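PDB 5MQO: Non-reducing end beta-L-arabinofuranosidase from Bacteroides thetaiotaomicron, which probably hydrolyses glycosidic linkages of plant pectin, as a GH127 glycoside hydrolase of a gut bacterium with likely aceric acidase activity. Local coordinates for residues A[216-221]-A[258-263]; A[192-197]-A[221-226]; A[204-209]-A[252-257]. All blocks are in the same frame, centred on the assembly; numbering follows the deposited sequence.

Contact 1: residues A[216-221]-A[258-263]; sequences AAVKAT and PRYLEL
Tyr260 of 258-263 reaches across to Thr221 and Val218 of 216-221, and its side chain makes every touch of the contact on its own segment's side. With CG anti to the carbonyl carbon and beside the backbone N (chi1 -59°), the ring leaves its helix toward the neighbouring one. Working outward, CB rests beside Tyr252, and CG is the first atom to meet the other helix, 4.0 Å from Thr221 CG2. The two edges of the ring then part company. On one, CD1 also passes Cys225, and CE1 makes the nearest approach, 3.3 Å from Thr221 CG2; on the other, CD2 lies against Thr255. The methyl sits over one face, displaced toward the rim, with Thr221 CG2 3.5 Å from the ring centroid and 17° off the normal, which is a CH-pi contact.

Both helices, 212-230 and 258-270, belong to the GH127 catalytic domain, whose six-hairpin clan is built on an alpha/alpha barrel, and this ring lies between them. Thr221 offers carbon rather than oxygen because its CG2 is anti to the backbone N, while OG1 turns back along its own helix and donates to Ala217 O at 2.9 Å. That donor stands 44° out of the carbonyl plane, and the same oxygen also accepts from Thr221 N, at 2.9 Å, so it is gripped twice.

At the tip, CZ lies 3.5 Å from Thr221 CG2, and the hydroxyl comes up beside Val218: Tyr260 OH is 3.7 Å from Val218 CG1 and 3.5 Å from Val218 O. The phenol's polar demand is met by a hydrogen bond between Tyr260 OH and OD1 of Asp222, the residue that follows Thr221.

Contact 2: residues A[192-197]-A[221-226]; sequences YNLGHL and TDFLCH
Leu194 meets Phe223 and Leu224 because three torsions line up. Leu194 has CG beside its backbone N (chi1 -72°), and its second torsion (-161°) carries CD1 straight on from CA, out across the gap. Phe223 has CG anti to its own N (chi1 -179°), which lays the ring beside that outstretched methyl.

The closest approach is Leu194 CD1 to Phe223 CD2, 3.5 Å. CE2 of Phe223 is the next ring atom, 4.2 Å from Leu194 CD1, and the two side chains run at about a right angle to each other. The methyl comes in obliquely to the ring plane. Leu224 supplies the other partner: its CD2 lies 4.0 Å from Leu194 CD1 and 4.1 Å from Leu194 CB. Here the two leucine side chains lie alongside, running antiparallel, so that one methyl of Leu224 spans the stem and the end of its partner. The result is a small apolar cluster in which Leu194 CD1 lies against two consecutive residues of the other helix. The atoms that meet across the two segments are all carbon, consistent with a hydrophobic contact.

The backbones come nearest where Leu194 CA and Thr221 CA lie 7.6 Å apart, yet Thr221 points its side chain away, toward helix 258-270. Within the GH127 catalytic domain this contact lies near the start of helix 192-208, where it packs on the middle of helix 212-230, the helix that follows it in the chain. Beyond the two segments, Leu194 also rests on Ala220 and Phe223 packs edge-to-face with Tyr142; a turn on, Leu197 touches Ala220 and Tyr104 of helix 102-117.

Contact 3: residues A[204-209]-A[252-257]; sequences HHRATG and YRATGN
Arg206 and Ala254 face each other, their CA atoms 9.4 Å apart, near the ends of two helices, each followed by a glycine of positive phi, Gly209 (88°) and Gly256 (77°). From Arg206 the side chain runs extended from CG to NE, so its guanidinium group crosses most of the gap. NH2 does the touching: it lies 4.0 Å from Ala254 CB, which comes in obliquely, and 4.5 Å from Arg253 CB, which lies at the edge near the plane of the group. Each helix end is also tied to itself. Thr208 OG1 donates to His204 O at 3.0 Å, while Thr255 OG1 accepts from Asn257 N at 3.3 Å in an ST turn, just before Asn257 caps helix 258-270 through the backbone N of Arg259.

The polar hold comes from one turn earlier in helix 243-255, where Glu250 forms salt bridges to Arg206 through one carboxylate oxygen and to Arg253 through the other. The direct touch is light, a guanidinium nitrogen against two CB atoms. Glu250 probably offsets part of the positive charge the two arginines bring together, with Glu313 and Asp309, salt-bridged to Arg253, adding to it there.

Overall arrangement
From the N terminus, the chain enters helix 192-208, gives 192-197 to contact 2 and then 204-209 to contact 3. It next enters helix 212-230, where 216-221 serves contact 1 before 221-226 closes contact 2. After helix 243-255, residues 252-257 close contact 3, and 258-263 then closes contact 1. Each closure thus crosses the other two, and none lies wholly within another. Thr221 belongs to both contacts 1 and 2, whose centres are about 8 Å apart; the centre of contact 3 is about 12 Å from contact 1 and 15 Å from contact 2. Together they knit four helices of the catalytic domain into one patch.

Contact 1: residues A[216-221]-A[258-263]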
# COMPACT_ATOMS: atom_id res chain seq x y z
N ALA A 216 -25.54 -4.13 -11.78
CA ALA A 216 -24.62 -4.19 -12.94
C ALA A 216 -23.41 -5.07 -12.67
O ALA A 216 -23.00 -5.83 -13.53
CB ALA A 216 -24.17 -2.80 -13.39
N ALA A 217 -22.86 -4.97 -11.48
CA ALA A 217 -21.74 -5.81 -11.08
C ALA A 217 -22.09 -7.33 -10.90
O ALA A 217 -21.34 -8.20 -11.43
CB ALA A 217 -21.12 -5.23 -9.81
N VAL A 218 -23.18 -7.66 -10.18
CA VAL A 218 -23.63 -9.06 -10.01
C VAL A 218 -23.80 -9.77 -11.38
O VAL A 218 -23.46 -10.95 -11.54
CB VAL A 218 -24.99 -9.18 -9.22
CG1 VAL A 218 -25.54 -10.62 -9.17
CG2 VAL A 218 -24.87 -8.64 -7.81
N LYS A 219 -24.34 -9.05 -12.36
CA LYS A 219 -24.46 -9.57 -13.72
C LYS A 219 -23.11 -9.79 -14.40
O LYS A 219 -22.91 -10.82 -15.05
CB LYS A 219 -25.31 -8.63 -14.57
CG LYS A 219 -26.78 -8.62 -14.19
CD LYS A 219 -27.53 -7.74 -15.17
CE LYS A 219 -29.01 -7.72 -14.88
NZ LYS A 219 -29.73 -7.27 -16.10
N ALA A 220 -22.19 -8.84 -14.24
CA ALA A 220 -20.83 -8.96 -14.80
C ALA A 220 -20.13 -10.20 -14.25
O ALA A 220 -19.45 -10.95 -14.98
CB ALA A 220 -20.01 -7.73 -14.47
N THR A 221 -20.31 -10.41 -12.95
CA THR A 221 -19.75 -11.54 -12.25
C THR A 221 -20.29 -12.85 -12.81
O THR A 221 -19.51 -13.79 -13.06
CB THR A 221 -20.06 -11.42 -10.74
OG1 THR A 221 -19.57 -10.17 -10.24
CG2 THR A 221 -19.47 -12.58 -9.94
N PRO A 258 -22.60 -19.09 -3.59
CA PRO A 258 -21.51 -20.12 -3.58
C PRO A 258 -20.76 -20.32 -4.88
O PRO A 258 -19.61 -20.74 -4.86
CB PRO A 258 -22.24 -21.44 -3.23
CG PRO A 258 -23.67 -21.17 -3.48
CD PRO A 258 -23.89 -19.71 -3.23
N ARG A 259 -21.42 -20.02 -5.99
CA ARG A 259 -20.80 -20.08 -7.31
C ARG A 259 -19.54 -19.18 -7.39
O ARG A 259 -18.57 -19.51 -8.09
CB ARG A 259 -21.85 -19.73 -8.37
CG ARG A 259 -21.40 -19.88 -9.81
CD ARG A 259 -22.57 -20.30 -10.69
NE ARG A 259 -22.20 -20.32 -12.11
CZ ARG A 259 -22.51 -19.40 -13.02
NH1 ARG A 259 -23.23 -18.31 -12.70
NH2 ARG A 259 -22.09 -19.56 -14.27
N TYR A 260 -19.54 -18.08 -6.64
CA TYR A 260 -18.46 -17.11 -6.69
C TYR A 260 -17.22 -17.57 -5.93
O TYR A 260 -16.07 -17.38 -6.38
CB TYR A 260 -18.94 -15.74 -6.20
CG TYR A 260 -20.11 -15.17 -7.00
CD1 TYR A 260 -20.40 -15.60 -8.30
CD2 TYR A 260 -20.91 -14.16 -6.46
CE1 TYR A 260 -21.46 -15.07 -9.02
CE2 TYR A 260 -21.96 -13.62 -7.18
CZ TYR A 260 -22.23 -14.08 -8.47
OH TYR A 260 -23.27 -13.55 -9.21
N LEU A 261 -17.45 -18.16 -4.76
CA LEU A 261 -16.40 -18.82 -4.02
C LEU A 261 -15.85 -20.00 -4.81
O LEU A 261 -14.64 -20.19 -4.85
CB LEU A 261 -16.94 -19.30 -2.67
CG LEU A 261 -16.00 -20.04 -1.73
CD1 LEU A 261 -14.77 -19.20 -1.42
CD2 LEU A 261 -16.73 -20.44 -0.45
N GLU A 262 -16.71 -20.80 -5.45
CA GLU A 262 -16.21 -21.94 -6.25
C GLU A 262 -15.34 -21.48 -7.42
O GLU A 262 -14.35 -22.15 -7.74
CB GLU A 262 -17.33 -22.85 -6.80
CG GLU A 262 -17.90 -23.86 -5.80
CD GLU A 262 -16.84 -24.69 -5.06
OE1 GLU A 262 -15.99 -25.34 -5.73
OE2 GLU A 262 -16.87 -24.66 -3.79
N LEU A 263 -15.71 -20.36 -8.03
CA LEU A 263 -14.94 -19.81 -9.14
C LEU A 263 -13.55 -19.44 -8.63
O LEU A 263 -12.56 -19.76 -9.28
CB LEU A 263 -15.66 -18.60 -9.79
CG LEU A 263 -14.81 -17.64 -10.66
CD1 LEU A 263 -14.16 -18.42 -11.78
CD2 LEU A 263 -15.61 -16.48 -11.23

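Contact 2: residues A[192-197]-A[221-226]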
# COMPACT_ATOMS: atom_id res chain seq x y z
N TYR A 192 -11.40 -7.97 -18.96
CA TYR A 192 -10.50 -7.36 -17.96
C TYR A 192 -11.20 -6.20 -17.25
O TYR A 192 -11.04 -5.99 -16.05
CB TYR A 192 -9.22 -6.77 -18.60
CG TYR A 192 -8.36 -7.67 -19.47
CD1 TYR A 192 -7.27 -8.36 -18.94
CD2 TYR A 192 -8.61 -7.79 -20.85
CE1 TYR A 192 -6.46 -9.16 -19.74
CE2 TYR A 192 -7.81 -8.59 -21.66
CZ TYR A 192 -6.74 -9.28 -21.10
OH TYR A 192 -5.97 -10.06 -21.92
N ASN A 193 -11.92 -5.42 -18.05
CA ASN A 193 -12.74 -4.32 -17.55
C ASN A 193 -13.83 -4.77 -16.59
O ASN A 193 -14.16 -4.05 -15.67
CB ASN A 193 -13.35 -3.55 -18.72
CG ASN A 193 -12.36 -2.60 -19.37
OD1 ASN A 193 -11.15 -2.69 -19.13
ND2 ASN A 193 -12.86 -1.67 -20.17
N LEU A 194 -14.39 -5.96 -16.80
CA LEU A 194 -15.42 -6.48 -15.91
C LEU A 194 -14.98 -6.64 -14.48
O LEU A 194 -15.75 -6.37 -13.57
CB LEU A 194 -15.97 -7.82 -16.42
CG LEU A 194 -16.86 -7.73 -17.67
CD1 LEU A 194 -17.68 -9.00 -17.76
CD2 LEU A 194 -17.78 -6.52 -17.69
N GLY A 195 -13.75 -7.07 -14.25
CA GLY A 195 -13.26 -7.24 -12.90
C GLY A 195 -13.28 -5.96 -12.07
O GLY A 195 -13.49 -5.99 -10.85
N HIS A 196 -13.05 -4.84 -12.73
CA HIS A 196 -13.03 -3.56 -12.08
C HIS A 196 -14.43 -3.06 -11.84
O HIS A 196 -14.67 -2.38 -10.84
CB HIS A 196 -12.24 -2.56 -12.89
CG HIS A 196 -10.79 -2.91 -12.97
ND1 HIS A 196 -9.99 -2.94 -11.85
CD2 HIS A 196 -10.02 -3.29 -14.00
CE1 HIS A 196 -8.77 -3.30 -12.20
NE2 HIS A 196 -8.76 -3.52 -13.50
N LEU A 197 -15.36 -3.39 -12.72
CA LEU A 197 -16.76 -3.11 -12.47
C LEU A 197 -17.25 -3.78 -11.18
O LEU A 197 -18.03 -3.18 -10.46
CB LEU A 197 -17.64 -3.54 -13.65
CG LEU A 197 -19.14 -3.24 -13.53
CD1 LEU A 197 -19.42 -1.75 -13.67
CD2 LEU A 197 -19.89 -4.01 -14.59
N THR A 221 -20.31 -10.41 -12.95
CA THR A 221 -19.75 -11.54 -12.25
C THR A 221 -20.29 -12.85 -12.81
O THR A 221 -19.51 -13.79 -13.06
CB THR A 221 -20.06 -11.42 -10.74
OG1 THR A 221 -19.57 -10.17 -10.24
CG2 THR A 221 -19.47 -12.58 -9.94
N ASP A 222 -21.61 -12.92 -13.02
CA ASP A 222 -22.26 -14.13 -13.61
C ASP A 222 -21.71 -14.42 -15.01
O ASP A 222 -21.48 -15.58 -15.39
CB ASP A 222 -23.78 -14.00 -13.63
CG ASP A 222 -24.41 -14.07 -12.22
OD1 ASP A 222 -23.91 -14.81 -11.35
OD2 ASP A 222 -25.42 -13.39 -11.97
N PHE A 223 -21.46 -13.35 -15.75
CA PHE A 223 -20.86 -13.47 -17.05
C PHE A 223 -19.44 -14.09 -16.99
O PHE A 223 -19.14 -14.97 -17.78
CB PHE A 223 -20.84 -12.13 -17.79
CG PHE A 223 -20.23 -12.24 -19.14
CD1 PHE A 223 -20.94 -12.85 -20.16
CD2 PHE A 223 -18.92 -11.85 -19.36
CE1 PHE A 223 -20.36 -13.04 -21.40
CE2 PHE A 223 -18.34 -12.02 -20.59
CZ PHE A 223 -19.06 -12.62 -21.62
N LEU A 224 -18.60 -13.63 -16.07
CA LEU A 224 -17.30 -14.26 -15.86
C LEU A 224 -17.44 -15.73 -15.48
O LEU A 224 -16.67 -16.55 -15.97
CB LEU A 224 -16.51 -13.59 -14.75
CG LEU A 224 -16.10 -12.14 -14.89
CD1 LEU A 224 -15.18 -11.80 -13.71
CD2 LEU A 224 -15.39 -11.91 -16.21
N CYS A 225 -18.38 -16.09 -14.60
CA CYS A 225 -18.54 -17.51 -14.24
C CYS A 225 -18.82 -18.36 -15.48
O CYS A 225 -18.32 -19.47 -15.61
CB CYS A 225 -19.63 -17.72 -13.18
SG CYS A 225 -19.40 -16.78 -11.65
N HIS A 226 -19.61 -17.82 -16.40
CA HIS A 226 -19.90 -18.48 -17.66
C HIS A 226 -18.64 -18.54 -18.51
O HIS A 226 -18.30 -19.57 -19.08
CB HIS A 226 -21.03 -17.76 -18.40
CG HIS A 226 -21.44 -18.42 -19.68
ND1 HIS A 226 -22.11 -19.63 -19.71
CD2 HIS A 226 -21.28 -18.04 -20.97
CE1 HIS A 226 -22.34 -19.97 -20.96
NE2 HIS A 226 -21.85 -19.02 -21.75

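Contact 3: residues A[204-209]-A[252-257]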
# COMPACT_ATOMS: atom_id res chain seq x y z
N HIS A 204 -19.67 1.09 -4.32
CA HIS A 204 -20.76 2.02 -4.46
C HIS A 204 -21.95 1.63 -3.58
O HIS A 204 -22.52 2.48 -2.90
CB HIS A 204 -21.22 2.13 -5.91
CG HIS A 204 -22.39 3.03 -6.09
ND1 HIS A 204 -23.69 2.57 -6.16
CD2 HIS A 204 -22.46 4.38 -6.13
CE1 HIS A 204 -24.51 3.60 -6.27
NE2 HIS A 204 -23.79 4.71 -6.26
N HIS A 205 -22.30 0.34 -3.59
CA HIS A 205 -23.38 -0.22 -2.75
C HIS A 205 -23.17 0.08 -1.28
O HIS A 205 -24.07 0.52 -0.58
CB HIS A 205 -23.45 -1.73 -2.94
CG HIS A 205 -24.53 -2.39 -2.15
ND1 HIS A 205 -25.84 -1.94 -2.14
CD2 HIS A 205 -24.51 -3.51 -1.38
CE1 HIS A 205 -26.57 -2.74 -1.38
NE2 HIS A 205 -25.79 -3.70 -0.92
N ARG A 206 -21.95 -0.17 -0.82
CA ARG A 206 -21.59 -0.00 0.57
C ARG A 206 -21.62 1.46 1.04
O ARG A 206 -21.88 1.71 2.20
CB ARG A 206 -20.22 -0.65 0.79
CG ARG A 206 -20.31 -2.18 0.66
CD ARG A 206 -19.01 -2.90 1.00
NE ARG A 206 -19.17 -4.36 0.89
CZ ARG A 206 -18.18 -5.24 0.74
NH1 ARG A 206 -16.91 -4.86 0.66
NH2 ARG A 206 -18.46 -6.53 0.64
N ALA A 207 -21.37 2.40 0.12
CA ALA A 207 -21.29 3.82 0.43
C ALA A 207 -22.62 4.54 0.36
O ALA A 207 -22.86 5.42 1.19
CB ALA A 207 -20.32 4.50 -0.52
N THR A 208 -23.45 4.22 -0.64
CA THR A 208 -24.70 4.93 -0.93
C THR A 208 -25.96 4.18 -0.48
O THR A 208 -27.03 4.79 -0.34
CB THR A 208 -24.86 5.18 -2.46
OG1 THR A 208 -25.13 3.95 -3.17
CG2 THR A 208 -23.61 5.85 -3.04
N GLY A 209 -25.87 2.87 -0.31
CA GLY A 209 -27.05 2.05 -0.06
C GLY A 209 -27.70 1.55 -1.34
O GLY A 209 -28.42 0.57 -1.31
N TYR A 252 -18.62 -12.73 -3.52
CA TYR A 252 -19.18 -13.80 -2.66
C TYR A 252 -19.52 -13.25 -1.29
O TYR A 252 -20.62 -13.40 -0.82
CB TYR A 252 -18.22 -14.97 -2.53
CG TYR A 252 -18.53 -15.92 -1.40
CD1 TYR A 252 -19.61 -16.80 -1.45
CD2 TYR A 252 -17.70 -15.97 -0.28
CE1 TYR A 252 -19.87 -17.70 -0.41
CE2 TYR A 252 -17.94 -16.85 0.77
CZ TYR A 252 -19.03 -17.71 0.71
OH TYR A 252 -19.21 -18.57 1.78
N ARG A 253 -18.55 -12.56 -0.69
CA ARG A 253 -18.80 -11.77 0.51
C ARG A 253 -20.03 -10.90 0.46
O ARG A 253 -20.75 -10.84 1.44
CB ARG A 253 -17.58 -10.90 0.86
CG ARG A 253 -16.47 -11.73 1.49
CD ARG A 253 -15.15 -11.01 1.47
NE ARG A 253 -14.10 -11.91 1.91
CZ ARG A 253 -12.81 -11.59 1.86
NH1 ARG A 253 -12.43 -10.39 1.43
NH2 ARG A 253 -11.88 -12.46 2.27
N ALA A 254 -20.25 -10.22 -0.66
CA ALA A 254 -21.39 -9.32 -0.80
C ALA A 254 -22.73 -9.98 -1.14
O ALA A 254 -23.77 -9.35 -0.93
CB ALA A 254 -21.08 -8.25 -1.80
N THR A 255 -22.74 -11.20 -1.68
CA THR A 255 -23.98 -11.83 -2.15
C THR A 255 -24.33 -13.16 -1.50
O THR A 255 -25.48 -13.56 -1.55
CB THR A 255 -23.93 -12.12 -3.65
OG1 THR A 255 -22.80 -12.96 -3.95
CG2 THR A 255 -23.85 -10.82 -4.46
N GLY A 256 -23.35 -13.87 -0.93
CA GLY A 256 -23.54 -15.20 -0.37
C GLY A 256 -23.62 -16.27 -1.44
O GLY A 256 -23.94 -17.42 -1.15
N ASN A 257 -23.29 -15.92 -2.68
CA ASN A 257 -23.53 -16.80 -3.80
C ASN A 257 -22.38 -17.80 -3.98
O ASN A 257 -21.34 -17.42 -4.52
CB ASN A 257 -23.71 -15.95 -5.05
CG ASN A 257 -23.96 -16.77 -6.30
OD1 ASN A 257 -23.69 -17.97 -6.35
ND2 ASN A 257 -24.46 -16.11 -7.34